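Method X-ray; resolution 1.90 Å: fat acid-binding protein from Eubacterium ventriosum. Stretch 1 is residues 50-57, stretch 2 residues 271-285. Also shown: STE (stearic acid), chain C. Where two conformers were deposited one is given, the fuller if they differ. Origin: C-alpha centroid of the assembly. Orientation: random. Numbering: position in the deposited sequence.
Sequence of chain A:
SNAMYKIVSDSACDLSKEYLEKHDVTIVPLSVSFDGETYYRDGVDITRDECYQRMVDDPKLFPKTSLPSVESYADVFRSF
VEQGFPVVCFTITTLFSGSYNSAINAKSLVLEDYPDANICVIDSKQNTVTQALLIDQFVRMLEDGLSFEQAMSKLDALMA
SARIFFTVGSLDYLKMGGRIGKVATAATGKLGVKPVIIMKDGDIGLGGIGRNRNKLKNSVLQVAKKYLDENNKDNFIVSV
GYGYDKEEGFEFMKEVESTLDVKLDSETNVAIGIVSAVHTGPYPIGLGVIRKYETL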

# COMPACT_ATOMS: atom_id res chain seq x y z
N GLU A 50 4.09 -17.06 5.21
CA GLU A 50 3.63 -18.33 4.66
C GLU A 50 3.23 -18.18 3.20
O GLU A 50 3.52 -19.04 2.37
N CYS A 51 2.53 -17.09 2.90
CA CYS A 51 2.08 -16.85 1.54
C CYS A 51 3.26 -16.71 0.58
O CYS A 51 3.25 -17.29 -0.50
N TYR A 52 4.27 -15.94 0.97
CA TYR A 52 5.43 -15.77 0.12
C TYR A 52 6.08 -17.13 -0.13
O TYR A 52 6.55 -17.42 -1.23
N GLN A 53 6.12 -17.96 0.91
CA GLN A 53 6.71 -19.29 0.81
C GLN A 53 6.01 -20.15 -0.24
O GLN A 53 6.67 -20.77 -1.07
N ARG A 54 4.68 -20.19 -0.19
CA ARG A 54 3.93 -20.97 -1.16
C ARG A 54 4.31 -20.57 -2.58
O ARG A 54 4.49 -21.42 -3.44
N MSE A 55 4.46 -19.27 -2.82
CA MSE A 55 4.82 -18.81 -4.17
C MSE A 55 6.26 -19.14 -4.52
O MSE A 55 6.56 -19.49 -5.66
N VAL A 56 7.16 -19.01 -3.55
CA VAL A 56 8.57 -19.29 -3.78
C VAL A 56 8.80 -20.79 -4.03
O VAL A 56 9.60 -21.18 -4.88
N ASP A 57 8.08 -21.62 -3.28
CA ASP A 57 8.18 -23.07 -3.44
C ASP A 57 7.58 -23.55 -4.77
O ASP A 57 7.92 -24.62 -5.25
N ALA A 271 7.03 -4.63 5.29
CA ALA A 271 7.20 -5.92 4.65
C ALA A 271 6.00 -6.03 3.72
O ALA A 271 4.86 -6.15 4.17
N ILE A 272 6.25 -5.94 2.42
CA ILE A 272 5.16 -5.86 1.45
C ILE A 272 4.22 -7.05 1.67
O ILE A 272 4.67 -8.19 1.79
N GLY A 273 2.93 -6.76 1.78
CA GLY A 273 1.98 -7.79 2.18
C GLY A 273 1.44 -8.66 1.08
O GLY A 273 1.73 -8.46 -0.10
N ILE A 274 0.63 -9.63 1.50
CA ILE A 274 -0.05 -10.56 0.62
C ILE A 274 -0.83 -9.90 -0.50
O ILE A 274 -0.75 -10.35 -1.65
N VAL A 275 -1.59 -8.86 -0.20
CA VAL A 275 -2.39 -8.19 -1.24
C VAL A 275 -1.52 -7.80 -2.46
O VAL A 275 -1.87 -8.08 -3.61
N SER A 276 -0.38 -7.15 -2.22
CA SER A 276 0.49 -6.79 -3.33
C SER A 276 1.27 -7.97 -3.89
O SER A 276 1.43 -8.10 -5.11
N ALA A 277 1.76 -8.82 -3.00
CA ALA A 277 2.64 -9.90 -3.43
C ALA A 277 1.95 -10.89 -4.36
O ALA A 277 2.59 -11.45 -5.25
N VAL A 278 0.66 -11.13 -4.16
CA VAL A 278 -0.06 -12.03 -5.05
C VAL A 278 0.04 -11.49 -6.48
O VAL A 278 0.12 -12.24 -7.45
N HIS A 279 0.10 -10.16 -6.60
CA HIS A 279 0.09 -9.52 -7.90
C HIS A 279 1.48 -9.15 -8.43
O HIS A 279 1.65 -9.04 -9.64
N THR A 280 2.46 -8.98 -7.54
CA THR A 280 3.82 -8.66 -7.99
C THR A 280 4.70 -9.89 -8.14
O THR A 280 5.70 -9.84 -8.86
N GLY A 281 4.33 -10.97 -7.46
CA GLY A 281 5.25 -12.07 -7.24
C GLY A 281 5.98 -11.84 -5.94
O GLY A 281 5.82 -10.79 -5.32
N PRO A 282 6.80 -12.81 -5.51
CA PRO A 282 7.43 -12.72 -4.20
C PRO A 282 8.67 -11.81 -4.17
O PRO A 282 9.26 -11.69 -3.10
N TYR A 283 9.04 -11.17 -5.28
CA TYR A 283 10.28 -10.37 -5.26
C TYR A 283 10.15 -8.86 -5.53
O TYR A 283 11.01 -8.28 -6.19
N PRO A 284 9.10 -8.21 -4.99
CA PRO A 284 9.05 -6.75 -5.19
C PRO A 284 10.02 -6.04 -4.25
O PRO A 284 10.26 -6.54 -3.15
N ILE A 285 10.55 -4.90 -4.67
CA ILE A 285 11.39 -4.10 -3.77
C ILE A 285 11.38 -2.66 -4.26
O ILE A 285 11.39 -2.41 -5.46

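Residues 50-57 are helical and run nearly parallel to helix 274-280. The axes differ in direction by 11° and approach to 10.4 Å. The contact is mostly apolar, with one hydrogen bond, and buries 541 Å² over both sides.

Glu 50 points sideways and makes no contact with the second stretch.

Cys 51 points toward the second stretch, with chi1 t. Its CB lies 3.7 Å from CG1 of Ile 274, whose side chain (m, t) brings its end nearer to the first helix. The sulfur is looser: Cys 51 SG is 4.4 Å from Val 278 CG2.

Tyr 52 gives up the most surface, 124 Å². Its CA-to-CB bond points sideways, but chi1 of -88° and chi2 of 84° bring the end of the ring into the second stretch. There the hydroxyl donates a hydrogen bond to the backbone: Tyr 52 OH to Ile 272 O is 2.7 Å. This bond satisfies a buried polar group just before the second helix begins. Ala 277 points toward the first helix, and its CB is 3.4 Å from Tyr 52 CZ. At the ring edge, Tyr 52 CE2 is 3.3 Å from Pro 282 O.

Gln 53 points away, and Arg 54 is out of reach. Neither touches the second stretch.

Met 55 is selenomethionine. It points toward the second stretch, with chi1 m, chi2 t and chi3 at 91°. Met 55 SE is 3.6 Å from Ala 277 O, in the middle of the second helix. Met 55 CE lies 4.1 Å from Gly 281 CA. That glycine has positive phi, and a CB there would be jammed against the preceding carbonyl oxygen. Nearer the backbone, Met 55 CB sits 4.0 Å from Pro 282 CG.

Val 56 points sideways, with chi1 t. Its CG2 is 3.7 Å from Pro 282 CB and also 3.7 Å from Tyr 283 OH. Tyr 283 itself points away, but the end of its side chain comes nearer.

Asp 57 is out of reach.

The stearic acid also contacts side chains of the second stretch. Its C5 lies over one face of the His 279 ring, 3.6 Å from His 279 CD2. Its C17 is 3.6 Å from Ile 272 CD1, and its C4 is 3.8 Å from Val 275 CG1.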

# COMPACT_ATOMS: atom_id res chain seq x y z
CB GLU A 50 2.40 -18.85 5.39
CG GLU A 50 2.53 -19.05 6.87
CD GLU A 50 1.24 -19.58 7.46
OE1 GLU A 50 0.50 -18.79 8.09
OE2 GLU A 50 0.95 -20.77 7.26
CB CYS A 51 1.19 -15.61 1.48
SG CYS A 51 0.43 -15.32 -0.12
CB TYR A 52 6.44 -14.83 0.76
CG TYR A 52 6.24 -13.34 0.45
CD1 TYR A 52 5.34 -12.57 1.17
CD2 TYR A 52 6.99 -12.72 -0.54
CE1 TYR A 52 5.19 -11.20 0.89
CE2 TYR A 52 6.84 -11.35 -0.82
CZ TYR A 52 5.94 -10.60 -0.11
OH TYR A 52 5.79 -9.25 -0.38
CB GLN A 53 6.71 -20.01 2.16
CG GLN A 53 8.00 -19.87 2.94
CD GLN A 53 9.23 -20.36 2.17
OE1 GLN A 53 9.14 -21.22 1.30
NE2 GLN A 53 10.38 -19.79 2.50
CB ARG A 54 2.42 -20.79 -0.96
CG ARG A 54 1.87 -21.46 0.29
CD ARG A 54 1.95 -22.97 0.19
NE ARG A 54 1.31 -23.48 -1.02
CZ ARG A 54 0.01 -23.71 -1.14
NH1 ARG A 54 -0.81 -23.47 -0.12
NH2 ARG A 54 -0.49 -24.17 -2.28
CB MSE A 55 4.57 -17.31 -4.33
CG MSE A 55 3.13 -16.90 -4.13
SE MSE A 55 2.95 -14.97 -4.51
CE MSE A 55 2.53 -15.04 -6.33
CB VAL A 56 9.46 -18.79 -2.62
CG1 VAL A 56 10.86 -19.34 -2.76
CG2 VAL A 56 9.48 -17.26 -2.59
CB ASP A 57 7.47 -23.79 -2.29
CG ASP A 57 8.18 -23.61 -0.96
OD1 ASP A 57 9.39 -23.31 -0.97
OD2 ASP A 57 7.53 -23.79 0.09
CB ALA A 271 7.18 -7.04 5.69
CB ILE A 272 5.70 -5.83 0.04
CG1 ILE A 272 6.53 -4.54 -0.15
CG2 ILE A 272 4.56 -5.88 -0.98
CD1 ILE A 272 7.36 -4.57 -1.41
CB ILE A 274 -1.01 -11.42 1.48
CG1 ILE A 274 -0.19 -12.34 2.39
CG2 ILE A 274 -1.98 -12.19 0.59
CD1 ILE A 274 -1.04 -13.21 3.35
CB VAL A 275 -3.11 -6.94 -0.70
CG1 VAL A 275 -3.81 -6.18 -1.85
CG2 VAL A 275 -4.11 -7.32 0.39
CB SER A 276 1.49 -5.69 -2.92
OG SER A 276 0.81 -4.49 -2.62
CB ALA A 277 3.26 -10.62 -2.22
CB VAL A 278 -1.53 -12.23 -4.63
CG1 VAL A 278 -2.36 -12.80 -5.77
CG2 VAL A 278 -1.61 -13.15 -3.39
CB HIS A 279 -0.86 -8.30 -7.87
CG HIS A 279 -2.30 -8.70 -7.70
ND1 HIS A 279 -3.12 -8.97 -8.77
CD2 HIS A 279 -3.02 -8.95 -6.59
CE1 HIS A 279 -4.31 -9.33 -8.32
NE2 HIS A 279 -4.28 -9.33 -6.99
CB THR A 280 4.57 -7.72 -7.01
OG1 THR A 280 4.68 -8.35 -5.72
CG2 THR A 280 3.85 -6.39 -6.88
CB PRO A 282 7.88 -14.17 -3.91
CG PRO A 282 7.71 -14.93 -5.20
CD PRO A 282 7.27 -13.98 -6.28
CB TYR A 283 11.31 -10.97 -6.21
CG TYR A 283 11.49 -12.45 -5.96
CD1 TYR A 283 12.01 -12.91 -4.76
CD2 TYR A 283 11.11 -13.39 -6.92
CE1 TYR A 283 12.16 -14.27 -4.52
CE2 TYR A 283 11.26 -14.74 -6.69
CZ TYR A 283 11.79 -15.18 -5.49
OH TYR A 283 11.94 -16.52 -5.26
CB PRO A 284 7.62 -6.40 -4.79
CG PRO A 284 7.18 -7.52 -3.84
CD PRO A 284 8.15 -8.66 -3.96
CB ILE A 285 12.82 -4.65 -3.69
CG1 ILE A 285 13.64 -3.87 -2.66
CG2 ILE A 285 13.49 -4.65 -5.07
CD1 ILE A 285 14.87 -4.61 -2.15
C1 STE C . -8.64 -7.49 -4.71
O1 STE C . -9.59 -6.77 -4.71
O2 STE C . -8.75 -8.61 -5.11
C2 STE C . -7.24 -6.91 -4.40
C3 STE C . -6.47 -6.63 -5.72
C4 STE C . -5.03 -6.15 -5.40
C5 STE C . -4.32 -5.63 -6.67
C6 STE C . -2.87 -5.22 -6.33
C7 STE C . -2.10 -4.78 -7.60
C8 STE C . -0.72 -4.24 -7.17
C9 STE C . 0.12 -3.80 -8.40
C10 STE C . 1.53 -3.35 -7.91
C11 STE C . 1.40 -1.95 -7.30
C12 STE C . 2.03 -1.78 -5.90
C13 STE C . 3.15 -2.78 -5.56
C14 STE C . 4.31 -1.95 -4.94
C15 STE C . 5.32 -2.85 -4.20
C16 STE C . 6.61 -2.04 -3.94
C17 STE C . 6.48 -1.27 -2.62
C18 STE C . 7.82 -0.59 -2.25